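Local coordinates for protein mandelate racemase/muconate lactonizing enzyme (Jannaschia sp., PDB 4J3Z) that probably catalyses an isomerisation or related reaction that begins with removal of a proton next to a carboxylate, as in the enolase superfamily, at residues A283-K294 / E317-C328. Sequence-based numbering, arbitrary orientation.
Sequences ALGRAGGIWEGK and EWAANVHLGVSC
In the modified β/α barrel of the enolase superfamily, the turn 284-287 and the start of helix 290-302 pack on helix 315-327, the next helix round the barrel, with Leu-284 of the turn meeting Leu-324. The axes of the segments 290-294 and 317-327 run in broadly the same direction, inclined by 35°, and are 10.2 Å apart at closest approach. Leu-324 is a knob among Leu-284, Ile-290, Gly-293 and Lys-294. Its CG lies anti to the backbone N (chi1 165°), which sends CD2 against Leu-284 CD2 at 3.7 Å and CD1 against Lys-294 CD at 3.5 Å. Glycine suits position 293, since a side chain there would run into Leu-324 CD2. Leu-284 in turn sits among Glu-317, Ala-320, Asn-321 and Leu-324. The small Ala-320 lets Ile-290 CD1 come within 4.0 Å of its CB, and Met-100 of helix 89-109 covers Leu-284 and Ile-290.

The polar end is the turn at 284-287. Glu-317, extended beyond CG, reaches Gly-285 N with OE2 (2.9 Å, N-H...O 148°) through its anti lone pair; a side chain on Gly-285 would clash with that oxygen. An alanine here in place of the glutamate has no carboxylate and is likely to leave the Gly-285 N-H without this acceptor. Lys-294 NZ makes a salt bridge to Glu-72 of the second subunit, linking this contact to the assembly. A water accepts from Leu-284 N at 2.7 Å and donates to Asn-321 OD1 at 2.6 Å.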
ATOM      1  N   ALA D 283      24.217   1.339  19.892  1.00 27.13           N
ATOM      2  CA  ALA D 283      25.379   1.637  20.709  1.00 28.12           C
ATOM      3  C   ALA D 283      24.883   2.745  21.613  1.00 29.87           C
ATOM      4  O   ALA D 283      24.539   3.845  21.148  1.00 31.27           O
ATOM      5  CB  ALA D 283      26.541   2.098  19.854  1.00 28.34           C
ATOM      6  N   LEU D 284      24.784   2.441  22.901  1.00 29.98           N
ATOM      7  CA  LEU D 284      24.171   3.364  23.852  1.00 30.42           C
ATOM      8  C   LEU D 284      24.847   4.730  23.904  1.00 29.94           C
ATOM      9  O   LEU D 284      24.180   5.738  24.119  1.00 31.60           O
ATOM     10  CB  LEU D 284      24.076   2.730  25.243  1.00 29.68           C
ATOM     11  CG  LEU D 284      22.727   2.121  25.645  1.00 30.15           C
ATOM     12  CD1 LEU D 284      21.966   1.504  24.477  1.00 31.23           C
ATOM     13  CD2 LEU D 284      22.906   1.097  26.752  1.00 29.78           C
ATOM     14  N   GLY D 285      26.159   4.758  23.679  1.00 28.63           N
ATOM     15  CA  GLY D 285      26.931   6.002  23.684  1.00 27.28           C
ATOM     16  C   GLY D 285      26.731   6.876  22.463  1.00 27.14           C
ATOM     17  O   GLY D 285      27.347   7.934  22.351  1.00 27.07           O
ATOM     18  N   ARG D 286      25.875   6.422  21.548  1.00 27.73           N
ATOM     19  CA  ARG D 286      25.491   7.164  20.345  1.00 26.55           C
ATOM     20  C   ARG D 286      23.973   7.357  20.269  1.00 26.66           C
ATOM     21  O   ARG D 286      23.495   8.445  19.923  1.00 27.25           O
ATOM     22  CB  ARG D 286      25.981   6.414  19.101  1.00 27.03           C
ATOM     23  CG  ARG D 286      25.314   6.798  17.784  1.00 26.42           C
ATOM     24  CD  ARG D 286      25.992   6.122  16.608  1.00 25.43           C
ATOM     25  NE  ARG D 286      27.337   6.648  16.389  1.00 25.93           N
ATOM     26  CZ  ARG D 286      28.335   5.982  15.802  1.00 26.35           C
ATOM     27  NH1 ARG D 286      28.165   4.733  15.369  1.00 25.56           N
ATOM     28  NH2 ARG D 286      29.519   6.569  15.660  1.00 26.25           N
ATOM     29  N   ALA D 287      23.228   6.290  20.572  1.00 26.01           N
ATOM     30  CA  ALA D 287      21.762   6.248  20.401  1.00 25.10           C
ATOM     31  C   ALA D 287      20.996   7.312  21.181  1.00 25.14           C
ATOM     32  O   ALA D 287      19.884   7.680  20.805  1.00 24.95           O
ATOM     33  CB  ALA D 287      21.225   4.868  20.753  1.00 24.41           C
ATOM     34  N   GLY D 288      21.582   7.789  22.275  1.00 25.62           N
ATOM     35  CA  GLY D 288      20.918   8.768  23.127  1.00 25.62           C
ATOM     36  C   GLY D 288      20.915   8.390  24.590  1.00 25.99           C
ATOM     37  O   GLY D 288      20.309   9.086  25.408  1.00 25.65           O
ATOM     38  N   GLY D 289      21.580   7.277  24.914  1.00 26.46           N
ATOM     39  CA  GLY D 289      21.770   6.860  26.308  1.00 26.48           C
ATOM     40  C   GLY D 289      20.887   5.724  26.790  1.00 26.61           C
ATOM     41  O   GLY D 289      20.169   5.099  26.017  1.00 26.38           O
ATOM     42  N   ILE D 290      20.937   5.471  28.093  1.00 27.47           N
ATOM     43  CA  ILE D 290      20.249   4.328  28.708  1.00 26.88           C
ATOM     44  C   ILE D 290      18.719   4.438  28.629  1.00 26.60           C
ATOM     45  O   ILE D 290      18.039   3.443  28.368  1.00 28.38           O
ATOM     46  CB  ILE D 290      20.698   4.154  30.172  1.00 27.01           C
ATOM     47  CG1 ILE D 290      22.227   4.098  30.248  1.00 26.75           C
ATOM     48  CG2 ILE D 290      20.061   2.921  30.797  1.00 27.77           C
ATOM     49  CD1 ILE D 290      22.791   4.178  31.648  1.00 26.95           C
ATOM     50  N   TRP D 291      18.191   5.644  28.833  1.00 25.26           N
ATOM     51  CA  TRP D 291      16.747   5.891  28.828  1.00 24.41           C
ATOM     52  C   TRP D 291      16.204   5.853  27.411  1.00 24.96           C
ATOM     53  O   TRP D 291      15.154   5.257  27.157  1.00 25.04           O
ATOM     54  CB  TRP D 291      16.421   7.225  29.511  1.00 23.90           C
ATOM     55  CG  TRP D 291      14.961   7.460  29.779  1.00 22.82           C
ATOM     56  CD1 TRP D 291      14.139   8.326  29.115  1.00 22.73           C
ATOM     57  CD2 TRP D 291      14.154   6.827  30.777  1.00 22.56           C
ATOM     58  NE1 TRP D 291      12.865   8.271  29.637  1.00 22.42           N
ATOM     59  CE2 TRP D 291      12.844   7.359  30.657  1.00 22.12           C
ATOM     60  CE3 TRP D 291      14.407   5.865  31.766  1.00 22.56           C
ATOM     61  CZ2 TRP D 291      11.791   6.965  31.491  1.00 21.60           C
ATOM     62  CZ3 TRP D 291      13.364   5.471  32.594  1.00 22.51           C
ATOM     63  CH2 TRP D 291      12.064   6.023  32.450  1.00 22.32           C
ATOM     64  N   GLU D 292      16.927   6.468  26.480  1.00 25.15           N
ATOM     65  CA  GLU D 292      16.601   6.328  25.067  1.00 24.87           C
ATOM     66  C   GLU D 292      16.633   4.842  24.688  1.00 24.34           C
ATOM     67  O   GLU D 292      15.709   4.342  24.053  1.00 23.92           O
ATOM     68  CB  GLU D 292      17.538   7.182  24.205  1.00 25.28           C
ATOM     69  CG  GLU D 292      16.987   7.568  22.828  1.00 26.25           C
ATOM     70  CD  GLU D 292      15.789   8.530  22.866  1.00 27.86           C
ATOM     71  OE1 GLU D 292      15.389   8.997  23.966  1.00 27.14           O
ATOM     72  OE2 GLU D 292      15.231   8.815  21.777  1.00 27.93           O
ATOM     73  N   GLY D 293      17.680   4.139  25.122  1.00 25.25           N
ATOM     74  CA  GLY D 293      17.802   2.681  24.934  1.00 24.34           C
ATOM     75  C   GLY D 293      16.549   1.932  25.335  1.00 24.39           C
ATOM     76  O   GLY D 293      16.048   1.103  24.571  1.00 23.87           O
ATOM     77  N   LYS D 294      16.027   2.240  26.528  1.00 25.13           N
ATOM     78  CA  LYS D 294      14.743   1.692  26.986  1.00 25.39           C
ATOM     79  C   LYS D 294      13.595   1.977  26.021  1.00 25.06           C
ATOM     80  O   LYS D 294      12.745   1.110  25.788  1.00 24.78           O
ATOM     81  CB  LYS D 294      14.369   2.223  28.378  1.00 26.56           C
ATOM     82  CG  LYS D 294      14.934   1.442  29.550  1.00 27.67           C
ATOM     83  CD  LYS D 294      14.449  -0.004  29.592  1.00 28.62           C
ATOM     84  CE  LYS D 294      13.024  -0.124  30.102  1.00 28.58           C
ATOM     85  NZ  LYS D 294      12.682  -1.566  30.225  1.00 28.54           N
ATOM     86  N   GLU D 317      30.224   1.849  28.645  1.00 26.82           N
ATOM     87  CA  GLU D 317      29.123   1.515  27.729  1.00 26.12           C
ATOM     88  C   GLU D 317      28.691   0.044  27.863  1.00 27.09           C
ATOM     89  O   GLU D 317      27.507  -0.271  27.699  1.00 27.60           O
ATOM     90  CB  GLU D 317      29.486   1.831  26.273  1.00 25.27           C
ATOM     91  CG  GLU D 317      28.338   1.685  25.277  1.00 24.36           C
ATOM     92  CD  GLU D 317      28.765   1.924  23.835  1.00 24.44           C
ATOM     93  OE1 GLU D 317      29.516   1.091  23.290  1.00 24.61           O
ATOM     94  OE2 GLU D 317      28.343   2.943  23.232  1.00 24.11           O
ATOM     95  N   TRP D 318      29.654  -0.839  28.145  1.00 26.84           N
ATOM     96  CA  TRP D 318      29.385  -2.258  28.410  1.00 26.26           C
ATOM     97  C   TRP D 318      28.475  -2.436  29.615  1.00 27.38           C
ATOM     98  O   TRP D 318      27.441  -3.100  29.519  1.00 27.57           O
ATOM     99  CB  TRP D 318      30.693  -3.036  28.600  1.00 26.70           C
ATOM    100  CG  TRP D 318      30.569  -4.364  29.356  1.00 25.88           C
ATOM    101  CD1 TRP D 318      31.109  -4.666  30.575  1.00 25.06           C
ATOM    102  CD2 TRP D 318      29.869  -5.543  28.928  1.00 24.88           C
ATOM    103  NE1 TRP D 318      30.789  -5.953  30.933  1.00 24.74           N
ATOM    104  CE2 TRP D 318      30.033  -6.517  29.939  1.00 24.33           C
ATOM    105  CE3 TRP D 318      29.117  -5.868  27.792  1.00 25.04           C
ATOM    106  CZ2 TRP D 318      29.480  -7.792  29.847  1.00 24.22           C
ATOM    107  CZ3 TRP D 318      28.567  -7.141  27.701  1.00 25.18           C
ATOM    108  CH2 TRP D 318      28.751  -8.085  28.724  1.00 24.93           C
ATOM    109  N   ALA D 319      28.860  -1.836  30.743  1.00 28.19           N
ATOM    110  CA  ALA D 319      28.021  -1.825  31.943  1.00 26.96           C
ATOM    111  C   ALA D 319      26.617  -1.347  31.602  1.00 27.06           C
ATOM    112  O   ALA D 319      25.660  -2.093  31.782  1.00 26.85           O
ATOM    113  CB  ALA D 319      28.640  -0.958  33.025  1.00 26.65           C
ATOM    114  N   ALA D 320      26.514  -0.119  31.078  1.00 27.26           N
ATOM    115  CA  ALA D 320      25.243   0.498  30.674  1.00 25.88           C
ATOM    116  C   ALA D 320      24.372  -0.433  29.834  1.00 26.64           C
ATOM    117  O   ALA D 320      23.170  -0.525  30.074  1.00 27.95           O
ATOM    118  CB  ALA D 320      25.500   1.806  29.932  1.00 25.07           C
ATOM    119  N   ASN D 321      24.981  -1.114  28.855  1.00 25.96           N
ATOM    120  CA  ASN D 321      24.320  -2.194  28.108  1.00 25.12           C
ATOM    121  C   ASN D 321      23.768  -3.256  29.031  1.00 24.91           C
ATOM    122  O   ASN D 321      22.626  -3.683  28.873  1.00 25.30           O
ATOM    123  CB  ASN D 321      25.299  -2.902  27.162  1.00 25.03           C
ATOM    124  CG  ASN D 321      25.863  -1.987  26.105  1.00 25.53           C
ATOM    125  OD1 ASN D 321      25.246  -0.979  25.737  1.00 26.07           O
ATOM    126  ND2 ASN D 321      27.046  -2.332  25.604  1.00 24.86           N
ATOM    127  N   VAL D 322      24.592  -3.698  29.978  1.00 24.69           N
ATOM    128  CA  VAL D 322      24.248  -4.857  30.793  1.00 24.53           C
ATOM    129  C   VAL D 322      23.010  -4.538  31.606  1.00 24.36           C
ATOM    130  O   VAL D 322      22.079  -5.337  31.647  1.00 24.78           O
ATOM    131  CB  VAL D 322      25.432  -5.328  31.671  1.00 23.65           C
ATOM    132  CG1 VAL D 322      24.957  -6.114  32.891  1.00 23.37           C
ATOM    133  CG2 VAL D 322      26.402  -6.146  30.839  1.00 22.49           C
ATOM    134  N   HIS D 323      22.993  -3.346  32.195  1.00 23.42           N
ATOM    135  CA  HIS D 323      21.881  -2.890  33.013  1.00 22.62           C
ATOM    136  C   HIS D 323      20.593  -2.697  32.221  1.00 24.31           C
ATOM    137  O   HIS D 323      19.524  -3.094  32.681  1.00 25.51           O
ATOM    138  CB  HIS D 323      22.257  -1.603  33.737  1.00 21.44           C
ATOM    139  CG  HIS D 323      23.129  -1.824  34.929  1.00 20.25           C
ATOM    140  ND1 HIS D 323      22.620  -2.047  36.188  1.00 20.09           N
ATOM    141  CD2 HIS D 323      24.476  -1.856  35.056  1.00 19.87           C
ATOM    142  CE1 HIS D 323      23.616  -2.202  37.042  1.00 19.91           C
ATOM    143  NE2 HIS D 323      24.752  -2.090  36.382  1.00 19.68           N
ATOM    144  N   LEU D 324      20.685  -2.076  31.048  1.00 24.28           N
ATOM    145  CA  LEU D 324      19.534  -1.990  30.149  1.00 24.63           C
ATOM    146  C   LEU D 324      19.080  -3.386  29.738  1.00 25.31           C
ATOM    147  O   LEU D 324      17.880  -3.640  29.590  1.00 25.92           O
ATOM    148  CB  LEU D 324      19.859  -1.140  28.920  1.00 24.19           C
ATOM    149  CG  LEU D 324      18.945  -1.192  27.690  1.00 24.01           C
ATOM    150  CD1 LEU D 324      17.528  -0.767  28.016  1.00 23.99           C
ATOM    151  CD2 LEU D 324      19.506  -0.345  26.555  1.00 23.89           C
ATOM    152  N   GLY D 325      20.047  -4.284  29.558  1.00 25.08           N
ATOM    153  CA  GLY D 325      19.771  -5.661  29.155  1.00 24.67           C
ATOM    154  C   GLY D 325      19.040  -6.448  30.223  1.00 24.74           C
ATOM    155  O   GLY D 325      18.246  -7.337  29.915  1.00 25.06           O
ATOM    156  N   VAL D 326      19.306  -6.120  31.486  1.00 24.75           N
ATOM    157  CA  VAL D 326      18.667  -6.805  32.605  1.00 24.70           C
ATOM    158  C   VAL D 326      17.162  -6.562  32.594  1.00 25.02           C
ATOM    159  O   VAL D 326      16.372  -7.445  32.948  1.00 24.74           O
ATOM    160  CB  VAL D 326      19.253  -6.356  33.956  1.00 23.81           C
ATOM    161  CG1 VAL D 326      18.484  -6.981  35.113  1.00 23.67           C
ATOM    162  CG2 VAL D 326      20.724  -6.724  34.044  1.00 24.34           C
ATOM    163  N   SER D 327      16.796  -5.360  32.151  1.00 25.27           N
ATOM    164  CA  SER D 327      15.462  -4.811  32.303  1.00 25.77           C
ATOM    165  C   SER D 327      14.478  -5.096  31.160  1.00 27.42           C
ATOM    166  O   SER D 327      13.269  -4.858  31.322  1.00 27.83           O
ATOM    167  CB  SER D 327      15.577  -3.307  32.518  1.00 26.15           C
ATOM    168  OG  SER D 327      16.369  -2.717  31.500  1.00 25.43           O
ATOM    169  N   CYS D 328      14.978  -5.596  30.024  1.00 27.62           N
ATOM    170  CA  CYS D 328      14.150  -5.785  28.821  1.00 27.80           C
ATOM    171  C   CYS D 328      13.719  -7.241  28.601  1.00 29.95           C
ATOM    172  O   CYS D 328      14.573  -8.133  28.475  1.00 30.91           O
ATOM    173  CB  CYS D 328      14.866  -5.276  27.563  1.00 27.18           C
ATOM    174  SG  CYS D 328      15.371  -3.532  27.545  1.00 26.10           S
TER
HETATM  175  O   HOH W   1      26.039   0.150  23.572  1.00 24.36           O